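Local structure of cytosolic phospholipase A2 delta (Homo sapiens, 5IZ5) at residues V327-T332 and T359-I364; L347-L352 and Y791-S796; G353-V358 and P378-R383; Y466-V471 and V485-Y490; P700-E705 and P729-F734. The protein hydrolyses glycerophospholipids at the sn-2 position in a calcium-dependent manner, with a preference for linoleic acid there, releasing a free fatty acid and a lysophospholipid. The protein carries 3 engineered substitutions. All coordinates share one frame; numbering follows the deposited sequence.

Interaction 1 of 5, residues V327-T332 and T359-I364; sequences VGIMAT and TYFSGI
The Phe361 ring meets Ile329 at an oblique tilt, its CD1 lying 3.9 Å from Ile329 CG2, the branch anti to the backbone N. Leu342 and Leu346 of helix 335-351 add to the packing around this ring. The other ring, that of Tyr360, carries Thr359 CG2 over the centre of one face, while its hydroxyl leads away from strand 327-331 to a hydrogen bond with Glu294.

The two rings project from opposite faces of a parallel strand pair, the two strands of a beta-alpha-beta unit connected through helix 335-351. Ile329 and Phe361 share one face; Met330, Tyr360 and Ser362 share the other, where Ser362 OG comes within 3.7 Å of Met330 CB and is hydrogen-bonded to Ser659. The segment 359-364 ends next to the nucleophile Ser365; the side chain of Ile364 is about 5 Å from those of Ser365 and of Asp651, the proton acceptor by similarity.

In the backbone ladder Val327 O accepts twice, from Thr359 N at 2.8 Å and from Tyr360 N at 3.2 Å. Ile329 is held through both its polar atoms, N to Tyr360 O (2.8 Å) and O to Ser362 N (2.9 Å), before Ala331 N closes the series on Ser362 O. One water accepts from both Val327 N and Thr359 OG1. From Val327 O to Ala331 N, these five bonds satisfy buried peptide groups between the strands, whereas Ala331 O turns to Ser659 OG.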
# COMPACT_ATOMS: atom_id res chain seq x y z
N VAL B 327 5.32 21.66 11.53
CA VAL B 327 4.76 22.23 10.30
C VAL B 327 4.88 21.22 9.16
O VAL B 327 5.93 20.61 8.99
CB VAL B 327 5.50 23.52 9.90
CG1 VAL B 327 4.96 24.08 8.59
CG2 VAL B 327 5.38 24.57 11.01
N GLY B 328 3.81 21.07 8.39
CA GLY B 328 3.80 20.16 7.25
C GLY B 328 3.40 20.86 5.97
O GLY B 328 2.60 21.79 5.98
N ILE B 329 4.01 20.43 4.86
CA ILE B 329 3.54 20.77 3.53
C ILE B 329 2.81 19.56 2.99
O ILE B 329 3.31 18.44 3.09
CB ILE B 329 4.71 20.99 2.54
CG1 ILE B 329 5.48 22.26 2.88
CG2 ILE B 329 4.17 21.11 1.12
CD1 ILE B 329 6.84 22.34 2.20
N MET B 330 1.66 19.80 2.37
CA MET B 330 0.80 18.74 1.87
C MET B 330 0.39 19.09 0.45
O MET B 330 -0.25 20.12 0.21
CB MET B 330 -0.41 18.68 2.81
CG MET B 330 -1.61 17.87 2.42
SD MET B 330 -2.74 17.89 3.84
CE MET B 330 -4.03 19.05 3.36
N ALA B 331 0.80 18.26 -0.51
CA ALA B 331 0.58 18.52 -1.92
C ALA B 331 -0.41 17.50 -2.48
O ALA B 331 -0.42 16.34 -2.05
CB ALA B 331 1.89 18.46 -2.68
N THR B 332 -1.23 17.94 -3.43
CA THR B 332 -2.19 17.07 -4.10
C THR B 332 -1.58 16.57 -5.41
O THR B 332 -0.42 16.86 -5.73
CB THR B 332 -3.51 17.82 -4.44
OG1 THR B 332 -3.27 18.79 -5.48
CG2 THR B 332 -4.08 18.51 -3.22
N THR B 359 8.72 20.47 8.95
CA THR B 359 9.13 19.15 9.43
C THR B 359 8.74 18.03 8.46
O THR B 359 9.56 17.17 8.14
CB THR B 359 8.54 18.86 10.83
OG1 THR B 359 9.11 19.76 11.78
CG2 THR B 359 8.83 17.43 11.28
N TYR B 360 7.49 18.07 7.97
CA TYR B 360 6.96 17.01 7.11
C TYR B 360 6.57 17.52 5.73
O TYR B 360 6.11 18.65 5.57
CB TYR B 360 5.74 16.39 7.77
CG TYR B 360 6.02 15.61 9.03
CD1 TYR B 360 6.79 14.45 8.99
CD2 TYR B 360 5.50 16.01 10.25
CE1 TYR B 360 7.05 13.72 10.14
CE2 TYR B 360 5.74 15.28 11.41
CZ TYR B 360 6.52 14.14 11.35
OH TYR B 360 6.76 13.40 12.48
N PHE B 361 6.72 16.66 4.73
CA PHE B 361 6.45 17.01 3.34
C PHE B 361 5.76 15.81 2.68
O PHE B 361 6.42 14.83 2.34
CB PHE B 361 7.77 17.41 2.66
CG PHE B 361 7.66 17.85 1.22
CD1 PHE B 361 6.44 18.01 0.57
CD2 PHE B 361 8.82 18.13 0.51
CE1 PHE B 361 6.39 18.41 -0.75
CE2 PHE B 361 8.77 18.54 -0.81
CZ PHE B 361 7.55 18.68 -1.45
N SER B 362 4.44 15.88 2.54
CA SER B 362 3.64 14.80 1.96
C SER B 362 3.16 15.14 0.55
O SER B 362 2.90 16.31 0.22
CB SER B 362 2.45 14.44 2.84
OG SER B 362 1.43 15.42 2.76
N GLY B 363 3.02 14.10 -0.27
CA GLY B 363 2.57 14.26 -1.64
C GLY B 363 2.01 12.98 -2.24
O GLY B 363 2.25 11.87 -1.73
N ILE B 364 1.26 13.16 -3.32
CA ILE B 364 0.70 12.06 -4.12
C ILE B 364 0.86 12.38 -5.60
O ILE B 364 1.07 13.54 -5.97
CB ILE B 364 -0.80 11.85 -3.85
CG1 ILE B 364 -1.57 13.18 -3.96
CG2 ILE B 364 -1.00 11.24 -2.47
CD1 ILE B 364 -3.06 13.02 -4.08
O HOH W 1 8.11 22.24 11.92

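Interaction 2 of 5, residues L347-L352 and Y791-S796; sequences LALQKL and YNVQTS
Ala348 and Val793 make the tight apolar core of this helix-helix contact. Ala348 CB sits 3.4 Å from Val793 CG1 and 3.5 Å from Val793 CB, closer than carbons usually pack, and the small alanine lets the two backbones come near: the CA atoms of Ala348 and Gln794 are 5.7 Å apart. Val793 CG1 stands anti to its backbone N (chi1 166°), and the same methyl also meets Leu349 CD2 at 4.0 Å, the two side chains crossing at about a right angle. Leu352 extends the apolar patch, with CD1 near the Val793 carbonyl and CD2 4.0 Å from Gln794 CG.

A second kind of contact is the aliphatic part of one polar side chain lying against the polar end of another. Gln794, extended beyond CG, brings NE2 to the chain of Lys351, 3.2 Å from CD and 3.7 Å from CB. No hydrogen bond links the two segments. Lys351 NZ makes a long, weak ion pair with Asp790, the residue just before Tyr791.

Within the segment 791-796, Ser796 OG donates a hydrogen bond to Asn792 O at 2.6 Å, nearly in line with the carbonyl.

The contact joins helix 335-351 to the end of helix 779-794, far along the chain. Leu349 and Val793 both touch Phe676 of strand 672-676, while helix 797-810 approaches through Ile800 on Val793 and Gln797 on Leu352.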
# COMPACT_ATOMS: atom_id res chain seq x y z
N LEU B 347 10.33 26.96 -3.99
CA LEU B 347 11.22 28.09 -4.23
C LEU B 347 10.83 29.29 -3.35
O LEU B 347 11.69 29.92 -2.74
CB LEU B 347 11.21 28.50 -5.70
CG LEU B 347 12.11 29.67 -6.12
CD1 LEU B 347 13.58 29.34 -5.92
CD2 LEU B 347 11.86 30.05 -7.57
N ALA B 348 9.54 29.57 -3.29
CA ALA B 348 9.02 30.63 -2.45
C ALA B 348 9.40 30.41 -0.99
O ALA B 348 9.97 31.29 -0.36
CB ALA B 348 7.51 30.72 -2.58
N LEU B 349 9.09 29.23 -0.46
CA LEU B 349 9.37 28.93 0.94
C LEU B 349 10.86 29.05 1.24
O LEU B 349 11.24 29.48 2.33
CB LEU B 349 8.85 27.55 1.33
CG LEU B 349 7.33 27.37 1.34
CD1 LEU B 349 6.97 25.90 1.52
CD2 LEU B 349 6.66 28.21 2.42
N GLN B 350 11.70 28.68 0.28
CA GLN B 350 13.15 28.80 0.44
C GLN B 350 13.55 30.27 0.55
O GLN B 350 14.22 30.66 1.49
CB GLN B 350 13.89 28.13 -0.72
CG GLN B 350 15.39 27.99 -0.47
CD GLN B 350 16.11 27.27 -1.60
OE1 GLN B 350 15.97 27.64 -2.77
NE2 GLN B 350 16.88 26.25 -1.26
N LYS B 351 13.12 31.06 -0.43
CA LYS B 351 13.43 32.49 -0.46
C LYS B 351 12.96 33.22 0.80
O LYS B 351 13.65 34.09 1.30
CB LYS B 351 12.80 33.14 -1.69
CG LYS B 351 13.51 32.80 -2.99
CD LYS B 351 12.79 33.44 -4.16
CE LYS B 351 13.49 33.18 -5.48
NZ LYS B 351 12.68 33.72 -6.62
N LEU B 352 11.79 32.84 1.31
CA LEU B 352 11.27 33.42 2.54
C LEU B 352 11.95 32.88 3.80
O LEU B 352 11.66 33.34 4.90
CB LEU B 352 9.77 33.15 2.66
CG LEU B 352 8.85 33.73 1.59
CD1 LEU B 352 7.41 33.34 1.91
CD2 LEU B 352 8.98 35.24 1.47
N TYR B 791 5.04 33.35 -6.65
CA TYR B 791 4.42 34.61 -6.27
C TYR B 791 3.31 34.42 -5.23
O TYR B 791 3.28 35.11 -4.21
CB TYR B 791 3.86 35.31 -7.50
CG TYR B 791 3.05 36.54 -7.18
CD1 TYR B 791 3.64 37.79 -7.11
CD2 TYR B 791 1.69 36.43 -6.95
CE1 TYR B 791 2.89 38.92 -6.81
CE2 TYR B 791 0.93 37.55 -6.65
CZ TYR B 791 1.53 38.79 -6.58
OH TYR B 791 0.78 39.90 -6.28
N ASN B 792 2.40 33.48 -5.50
CA ASN B 792 1.25 33.23 -4.62
C ASN B 792 1.64 32.91 -3.18
O ASN B 792 0.92 33.25 -2.25
CB ASN B 792 0.38 32.09 -5.15
CG ASN B 792 -0.43 32.50 -6.36
OD1 ASN B 792 -0.34 33.63 -6.83
ND2 ASN B 792 -1.25 31.58 -6.86
N VAL B 793 2.77 32.24 -3.01
CA VAL B 793 3.27 31.96 -1.66
C VAL B 793 3.97 33.19 -1.08
O VAL B 793 3.73 33.54 0.08
CB VAL B 793 4.17 30.71 -1.65
CG1 VAL B 793 4.95 30.61 -0.34
CG2 VAL B 793 3.33 29.46 -1.86
N GLN B 794 4.82 33.84 -1.86
CA GLN B 794 5.53 35.04 -1.39
C GLN B 794 4.56 36.14 -0.93
O GLN B 794 4.71 36.69 0.15
CB GLN B 794 6.50 35.57 -2.44
CG GLN B 794 7.85 34.88 -2.40
CD GLN B 794 8.79 35.35 -3.49
OE1 GLN B 794 8.41 36.13 -4.36
NE2 GLN B 794 10.02 34.86 -3.45
N THR B 795 3.56 36.42 -1.75
CA THR B 795 2.53 37.40 -1.38
C THR B 795 1.72 37.01 -0.14
O THR B 795 1.02 37.84 0.41
CB THR B 795 1.55 37.65 -2.53
OG1 THR B 795 0.92 38.92 -2.35
CG2 THR B 795 0.51 36.56 -2.56
N SER B 796 1.79 35.75 0.28
CA SER B 796 1.08 35.29 1.47
C SER B 796 2.00 35.20 2.69
O SER B 796 1.62 34.64 3.72
CB SER B 796 0.48 33.91 1.21
OG SER B 796 -0.26 33.90 0.01

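Interaction 3 of 5, residues G353-V358 and P378-R383; sequences GLLDCV and PEWSQR
Leu355 and Asp356, in the 3-10 turn 355-357, face Trp380, Ser381 and Gln382 of a second 3-10 turn, 380-382. The first turn belongs to the connection that leads from helix 335-351, ended at Gly353 by a Schellman motif, to strand 360-363; the second precedes helix 386-397.

The apolar half is carried by Leu355, whose CG is anti to the backbone N (chi1 -169°). Its CD2 lies 3.7 Å from Ser381 CB and 3.8 Å from Trp380 CZ3, meeting the indole obliquely. Ser381 CB in turn lies over one face of that indole, toward the rim.

In the polar half Gln382 NE2 donates to Asp356 OD1 at 3.2 Å, on the syn side but 32° out of the carboxylate plane. The two flat groups are nevertheless nearly parallel, 13° apart. Two waters also donate to Asp356 OD1, one bridging to Ser381 O and the other to Ser381 OG, which is hydrogen-bonded to Asn461 as well.

Three donors therefore converge on a single carboxylate oxygen, which would probably stabilise its negative charge. Because Gln382 NE2 also bonds Gln460 O, it serves two acceptors, which helps to fix the rotation of the amide, and the turns are held partly through ordered water.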
# COMPACT_ATOMS: atom_id res chain seq x y z
N GLY B 353 12.85 31.90 3.64
CA GLY B 353 13.50 31.27 4.78
C GLY B 353 12.57 30.42 5.61
O GLY B 353 12.86 30.13 6.76
N LEU B 354 11.44 30.00 5.04
CA LEU B 354 10.44 29.23 5.78
C LEU B 354 10.48 27.73 5.50
O LEU B 354 9.85 26.94 6.22
CB LEU B 354 9.04 29.79 5.52
CG LEU B 354 8.85 31.25 5.93
CD1 LEU B 354 7.47 31.73 5.50
CD2 LEU B 354 9.03 31.45 7.42
N LEU B 355 11.21 27.32 4.47
CA LEU B 355 11.38 25.90 4.17
C LEU B 355 12.06 25.18 5.34
O LEU B 355 11.69 24.04 5.66
CB LEU B 355 12.18 25.71 2.87
CG LEU B 355 12.25 24.31 2.26
CD1 LEU B 355 10.87 23.67 2.11
CD2 LEU B 355 12.94 24.36 0.90
N ASP B 356 13.02 25.84 5.98
CA ASP B 356 13.71 25.30 7.15
C ASP B 356 12.80 25.16 8.38
O ASP B 356 13.18 24.51 9.35
CB ASP B 356 14.93 26.15 7.52
CG ASP B 356 16.07 26.04 6.51
OD1 ASP B 356 16.13 25.06 5.75
OD2 ASP B 356 16.92 26.95 6.48
N CYS B 357 11.62 25.77 8.36
CA CYS B 357 10.64 25.60 9.42
C CYS B 357 9.72 24.38 9.21
O CYS B 357 8.90 24.07 10.08
CB CYS B 357 9.77 26.86 9.56
SG CYS B 357 10.70 28.39 9.85
N VAL B 358 9.86 23.68 8.09
CA VAL B 358 8.96 22.57 7.75
C VAL B 358 9.53 21.23 8.22
O VAL B 358 10.67 20.89 7.90
CB VAL B 358 8.71 22.50 6.23
CG1 VAL B 358 7.78 21.34 5.88
CG2 VAL B 358 8.12 23.82 5.73
N PRO B 378 21.01 15.06 -1.34
CA PRO B 378 20.91 15.12 0.13
C PRO B 378 20.89 16.54 0.73
O PRO B 378 20.57 16.70 1.91
CB PRO B 378 22.16 14.38 0.61
CG PRO B 378 22.69 13.64 -0.56
CD PRO B 378 22.24 14.38 -1.78
N GLU B 379 21.25 17.54 -0.07
CA GLU B 379 21.32 18.92 0.38
C GLU B 379 20.31 19.84 -0.29
O GLU B 379 20.46 21.05 -0.23
CB GLU B 379 22.74 19.44 0.12
CG GLU B 379 23.51 19.81 1.36
CD GLU B 379 23.47 18.75 2.43
OE1 GLU B 379 23.90 17.61 2.19
OE2 GLU B 379 23.01 19.08 3.53
N TRP B 380 19.27 19.28 -0.91
CA TRP B 380 18.43 20.05 -1.83
C TRP B 380 17.83 21.34 -1.25
O TRP B 380 17.87 22.35 -1.92
CB TRP B 380 17.33 19.18 -2.46
CG TRP B 380 16.21 18.76 -1.54
CD1 TRP B 380 16.11 17.60 -0.85
CD2 TRP B 380 15.03 19.50 -1.24
NE1 TRP B 380 14.95 17.57 -0.12
CE2 TRP B 380 14.26 18.72 -0.34
CE3 TRP B 380 14.54 20.75 -1.63
CZ2 TRP B 380 13.03 19.16 0.17
CZ3 TRP B 380 13.32 21.18 -1.13
CH2 TRP B 380 12.58 20.39 -0.23
N SER B 381 17.31 21.31 -0.02
CA SER B 381 16.69 22.51 0.55
C SER B 381 17.73 23.55 0.99
O SER B 381 17.39 24.70 1.21
CB SER B 381 15.76 22.18 1.73
OG SER B 381 16.48 21.87 2.90
N GLN B 382 18.98 23.12 1.11
CA GLN B 382 20.09 24.02 1.44
C GLN B 382 20.79 24.57 0.20
O GLN B 382 21.75 25.32 0.32
CB GLN B 382 21.13 23.29 2.30
CG GLN B 382 20.55 22.63 3.54
CD GLN B 382 19.74 23.60 4.39
OE1 GLN B 382 20.17 24.73 4.61
NE2 GLN B 382 18.59 23.16 4.87
N ARG B 383 20.31 24.20 -0.98
CA ARG B 383 20.90 24.67 -2.22
C ARG B 383 19.87 25.37 -3.05
O ARG B 383 18.68 25.14 -2.91
CB ARG B 383 21.52 23.51 -2.98
CG ARG B 383 22.62 22.85 -2.15
CD ARG B 383 23.89 22.51 -2.90
NE ARG B 383 23.81 21.30 -3.71
CZ ARG B 383 23.94 21.24 -5.04
NH1 ARG B 383 24.15 22.33 -5.78
NH2 ARG B 383 23.85 20.06 -5.64
O HOH W 2 15.67 25.66 3.19
O HOH W 3 15.12 22.51 5.41

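Interaction 4 of 5, residues Y466-V471 and V485-Y490; sequences YLSLNV and VEFSPY
Tyr466 and Phe487 stand side by side on one face of a beta hairpin, strands 463-471 and 482-487. Their CB atoms are 4.0 Å apart, and each ring receives a carbonyl oxygen of the other residue at its edge: Phe487 O lies in the plane of the tyrosine ring, 3.5 Å from Tyr466 CD2, and Tyr466 O comes near the plane of the phenylalanine ring. Trp531 binds the pair, stacked on Tyr466 and edge-to-face with Phe487.

The backbones of this hydrogen-bonded antiparallel pair are joined twice, Tyr466 N to Phe487 O at 2.8 Å and Phe487 N to Tyr466 O at 2.7 Å. Ser468 and Val485 form the next such pair, Val485 N reaching Ser468 O at 2.8 Å.

Between these pairs, on the opposite face, Leu467 and Glu486 are set at a slant to each other, Leu467 CD1 touching Glu486 CA at 3.5 Å. Glu486 CG is anti to the backbone N (chi1 165°), and the chain then runs out extended to a buried carboxylate, which forms salt bridges with Arg665 and Arg668 and a hydrogen bond with Ser662, probably balancing its charge. Leu467, through the backbone, also connects to Gly363 of the neighbouring parallel strand.

Ser468 OG lies at the edge of the Phe487 ring, 3.3 Å from CE2, and makes a weak bond to Val485 O.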
# COMPACT_ATOMS: atom_id res chain seq x y z
N TYR B 466 5.23 9.78 0.87
CA TYR B 466 4.57 9.50 -0.39
C TYR B 466 3.43 8.52 -0.13
O TYR B 466 3.61 7.53 0.60
CB TYR B 466 5.54 8.88 -1.39
CG TYR B 466 6.91 9.56 -1.55
CD1 TYR B 466 7.20 10.33 -2.67
CD2 TYR B 466 7.92 9.37 -0.61
CE1 TYR B 466 8.44 10.92 -2.85
CE2 TYR B 466 9.17 9.96 -0.77
CZ TYR B 466 9.43 10.73 -1.89
OH TYR B 466 10.67 11.32 -2.08
N LEU B 467 2.25 8.78 -0.71
CA LEU B 467 1.07 7.94 -0.42
C LEU B 467 0.53 7.16 -1.62
O LEU B 467 0.62 7.61 -2.77
CB LEU B 467 -0.08 8.79 0.15
CG LEU B 467 -0.46 8.80 1.64
CD1 LEU B 467 0.50 8.07 2.57
CD2 LEU B 467 -0.66 10.23 2.10
N SER B 468 -0.01 5.98 -1.31
CA SER B 468 -0.76 5.18 -2.26
C SER B 468 -1.88 4.44 -1.54
O SER B 468 -1.88 4.33 -0.32
CB SER B 468 0.16 4.17 -2.91
OG SER B 468 0.53 3.19 -1.96
N LEU B 469 -2.84 3.92 -2.30
CA LEU B 469 -3.95 3.13 -1.77
C LEU B 469 -3.80 1.68 -2.16
O LEU B 469 -3.54 1.39 -3.32
CB LEU B 469 -5.28 3.65 -2.33
CG LEU B 469 -5.81 4.99 -1.79
CD1 LEU B 469 -7.03 5.48 -2.56
CD2 LEU B 469 -6.14 4.88 -0.30
N ASN B 470 -3.96 0.77 -1.20
CA ASN B 470 -4.11 -0.65 -1.49
C ASN B 470 -5.57 -0.98 -1.72
O ASN B 470 -6.43 -0.64 -0.90
CB ASN B 470 -3.58 -1.54 -0.37
CG ASN B 470 -3.62 -3.02 -0.75
OD1 ASN B 470 -3.09 -3.41 -1.78
ND2 ASN B 470 -4.24 -3.84 0.09
N VAL B 471 -5.83 -1.66 -2.82
CA VAL B 471 -7.18 -1.92 -3.29
C VAL B 471 -7.33 -3.44 -3.50
O VAL B 471 -6.34 -4.15 -3.60
CB VAL B 471 -7.38 -1.09 -4.58
CG1 VAL B 471 -7.52 -1.97 -5.81
CG2 VAL B 471 -8.55 -0.13 -4.43
N VAL B 485 -1.39 3.24 2.18
CA VAL B 485 -0.03 2.76 2.34
C VAL B 485 0.92 3.95 2.19
O VAL B 485 1.04 4.58 1.14
CB VAL B 485 0.33 1.67 1.31
CG1 VAL B 485 1.77 1.24 1.48
CG2 VAL B 485 -0.60 0.47 1.46
N GLU B 486 1.63 4.23 3.27
CA GLU B 486 2.54 5.36 3.35
C GLU B 486 3.97 4.92 3.05
O GLU B 486 4.41 3.88 3.55
CB GLU B 486 2.44 5.94 4.75
CG GLU B 486 3.54 6.89 5.16
CD GLU B 486 3.33 7.38 6.57
OE1 GLU B 486 2.47 8.27 6.76
OE2 GLU B 486 4.00 6.85 7.49
N PHE B 487 4.70 5.73 2.26
CA PHE B 487 6.11 5.50 1.97
C PHE B 487 6.97 6.64 2.52
O PHE B 487 6.66 7.82 2.29
CB PHE B 487 6.37 5.43 0.46
CG PHE B 487 5.72 4.26 -0.23
CD1 PHE B 487 6.50 3.26 -0.80
CD2 PHE B 487 4.34 4.17 -0.33
CE1 PHE B 487 5.91 2.19 -1.45
CE2 PHE B 487 3.73 3.10 -0.98
CZ PHE B 487 4.52 2.11 -1.54
N SER B 488 8.05 6.30 3.21
CA SER B 488 9.08 7.27 3.58
C SER B 488 10.46 6.63 3.44
O SER B 488 10.55 5.41 3.27
CB SER B 488 8.88 7.76 5.02
OG SER B 488 9.56 6.93 5.94
N PRO B 489 11.54 7.43 3.53
CA PRO B 489 12.88 6.85 3.49
C PRO B 489 13.19 5.89 4.64
O PRO B 489 14.09 5.07 4.51
CB PRO B 489 13.80 8.08 3.56
CG PRO B 489 12.96 9.21 3.09
CD PRO B 489 11.59 8.90 3.61
N TYR B 490 12.44 5.98 5.73
CA TYR B 490 12.61 5.09 6.88
C TYR B 490 11.70 3.87 6.86
O TYR B 490 12.13 2.78 7.26
CB TYR B 490 12.40 5.85 8.20
CG TYR B 490 13.38 6.99 8.41
CD1 TYR B 490 14.75 6.81 8.24
CD2 TYR B 490 12.93 8.25 8.80
CE1 TYR B 490 15.64 7.84 8.44
CE2 TYR B 490 13.82 9.30 8.99
CZ TYR B 490 15.17 9.09 8.81
OH TYR B 490 16.05 10.11 9.00

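Interaction 5 of 5, residues P700-E705 and P729-F734; sequences PFPRVE and PILLHF
Pro729 O is met by two carbons of the Pro702 ring, CD at 3.5 Å and CG at 3.6 Å. The reverse approach is made by Pro700 O, which lies 3.4 Å from Pro729 CD. No hydrogen bond crosses here; the prolines at 700, 702 and 729 have no N-H to offer, and Leu731 has a backbone bond with Phe720. The carbonyls lean on ring carbons instead.

Apolar contact completes the join. Leu731 CD1 lies 3.6 Å from Pro702 CG and 3.7 Å from Pro702 CD, its side chain at about a right angle to the proline. It also crosses Phe701 at about a right angle, though the modelled spacing of that pair is shorter than carbons can sit and its detail is doubtful. Pro702 CD rests 3.5 Å above one face of the phenylalanine ring, toward its rim. The loop thus presents to one leucine an aromatic ring with a proline CD set over its face.

This loop follows helix 685-696, whose Leu687, Glu691 and Cys694 touch the Phe701 ring. Strand 730-734, which receives it, is paired in the sheet with parallel strand 672-676 and antiparallel strand 718-720. Two positions beyond Leu731, His733 is hydrogen-bonded to Ser675 and Pro683.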
# COMPACT_ATOMS: atom_id res chain seq x y z
N PRO B 700 -9.47 15.31 14.56
CA PRO B 700 -9.71 16.75 14.63
C PRO B 700 -9.17 17.51 13.42
O PRO B 700 -8.00 17.39 13.07
CB PRO B 700 -9.00 17.19 15.92
CG PRO B 700 -8.05 16.10 16.26
CD PRO B 700 -8.63 14.84 15.67
N PHE B 701 -10.05 18.28 12.80
CA PHE B 701 -9.73 18.99 11.59
C PHE B 701 -10.67 20.20 11.51
O PHE B 701 -11.85 20.07 11.84
CB PHE B 701 -9.95 18.05 10.40
CG PHE B 701 -9.41 18.58 9.13
CD1 PHE B 701 -8.09 18.37 8.80
CD2 PHE B 701 -10.21 19.31 8.28
CE1 PHE B 701 -7.57 18.87 7.62
CE2 PHE B 701 -9.71 19.81 7.11
CZ PHE B 701 -8.39 19.59 6.78
N PRO B 702 -10.17 21.38 11.09
CA PRO B 702 -11.03 22.56 11.08
C PRO B 702 -12.11 22.49 10.01
O PRO B 702 -11.97 21.76 9.03
CB PRO B 702 -10.07 23.71 10.75
CG PRO B 702 -8.97 23.06 9.99
CD PRO B 702 -8.81 21.70 10.60
N ARG B 703 -13.17 23.26 10.22
CA ARG B 703 -14.21 23.39 9.23
C ARG B 703 -13.65 24.04 7.98
O ARG B 703 -12.84 24.97 8.07
CB ARG B 703 -15.38 24.21 9.77
CG ARG B 703 -15.93 23.71 11.09
CD ARG B 703 -17.31 24.24 11.35
NE ARG B 703 -17.84 23.65 12.58
CZ ARG B 703 -17.95 24.27 13.76
NH1 ARG B 703 -17.58 25.53 13.92
NH2 ARG B 703 -18.46 23.60 14.79
N VAL B 704 -14.06 23.55 6.82
CA VAL B 704 -13.66 24.11 5.54
C VAL B 704 -14.93 24.65 4.91
O VAL B 704 -15.63 23.93 4.19
CB VAL B 704 -12.98 23.06 4.63
CG1 VAL B 704 -12.63 23.65 3.28
CG2 VAL B 704 -11.73 22.52 5.30
N GLU B 705 -15.22 25.91 5.22
CA GLU B 705 -16.46 26.56 4.81
C GLU B 705 -16.16 27.86 4.09
O GLU B 705 -16.42 28.94 4.62
CB GLU B 705 -17.34 26.82 6.04
CG GLU B 705 -17.91 25.54 6.63
CD GLU B 705 -18.46 25.72 8.04
OE1 GLU B 705 -18.19 26.76 8.68
OE2 GLU B 705 -19.17 24.82 8.54
N PRO B 729 -5.26 20.92 13.70
CA PRO B 729 -4.21 21.74 13.10
C PRO B 729 -4.73 22.98 12.36
O PRO B 729 -5.88 22.99 11.91
CB PRO B 729 -3.56 20.79 12.10
CG PRO B 729 -4.64 19.85 11.73
CD PRO B 729 -5.44 19.65 12.97
N ILE B 730 -3.88 23.99 12.24
CA ILE B 730 -4.16 25.17 11.43
C ILE B 730 -3.85 24.84 9.98
O ILE B 730 -2.81 24.26 9.68
CB ILE B 730 -3.29 26.38 11.86
CG1 ILE B 730 -3.59 26.76 13.31
CG2 ILE B 730 -3.51 27.57 10.94
CD1 ILE B 730 -2.55 27.65 13.94
N LEU B 731 -4.74 25.25 9.08
CA LEU B 731 -4.54 25.06 7.65
C LEU B 731 -4.48 26.36 6.88
O LEU B 731 -5.38 27.19 6.98
CB LEU B 731 -5.66 24.19 7.09
CG LEU B 731 -5.30 22.70 7.13
CD1 LEU B 731 -6.43 21.92 7.76
CD2 LEU B 731 -4.96 22.18 5.74
N LEU B 732 -3.40 26.51 6.12
CA LEU B 732 -3.27 27.56 5.13
C LEU B 732 -3.33 26.90 3.77
O LEU B 732 -2.45 26.12 3.41
CB LEU B 732 -1.94 28.30 5.28
CG LEU B 732 -1.94 29.74 5.79
CD1 LEU B 732 -3.06 30.02 6.77
CD2 LEU B 732 -0.59 30.07 6.41
N HIS B 733 -4.37 27.24 3.01
CA HIS B 733 -4.67 26.58 1.76
C HIS B 733 -4.36 27.49 0.57
O HIS B 733 -4.82 28.63 0.51
CB HIS B 733 -6.14 26.19 1.74
CG HIS B 733 -6.53 25.38 0.55
ND1 HIS B 733 -6.12 24.08 0.37
CD2 HIS B 733 -7.33 25.69 -0.50
CE1 HIS B 733 -6.64 23.62 -0.76
NE2 HIS B 733 -7.37 24.57 -1.31
N PHE B 734 -3.59 26.96 -0.38
CA PHE B 734 -3.14 27.71 -1.55
C PHE B 734 -3.71 27.09 -2.82
O PHE B 734 -3.11 26.17 -3.39
CB PHE B 734 -1.62 27.71 -1.62
CG PHE B 734 -0.96 28.33 -0.42
CD1 PHE B 734 -0.49 29.64 -0.47
CD2 PHE B 734 -0.82 27.60 0.75
CE1 PHE B 734 0.11 30.21 0.64
CE2 PHE B 734 -0.22 28.16 1.86
CZ PHE B 734 0.24 29.47 1.81

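Interactions 1 and 4 are the core of the catalytic sheet, wholly buried and built on backbone ladders, parallel in one and antiparallel in the other; they meet where strand 360-363 neighbours strand 463-471. Interaction 5 reaches the same sheet through strand 730-734 but brings a loop against it; Met330 touches Leu731 across. Interactions 2 and 3 lie farther out and are partly exposed at their margins. They hold the same helix 335-351 and its exit, joined by Gln350, yet one is apolar packing with a glutamine amide against a lysine chain. Backbone ladders in interactions 1 and 4 thus contrast with side chain and water in interaction 3, while interactions 2 and 5 have no hydrogen bond across.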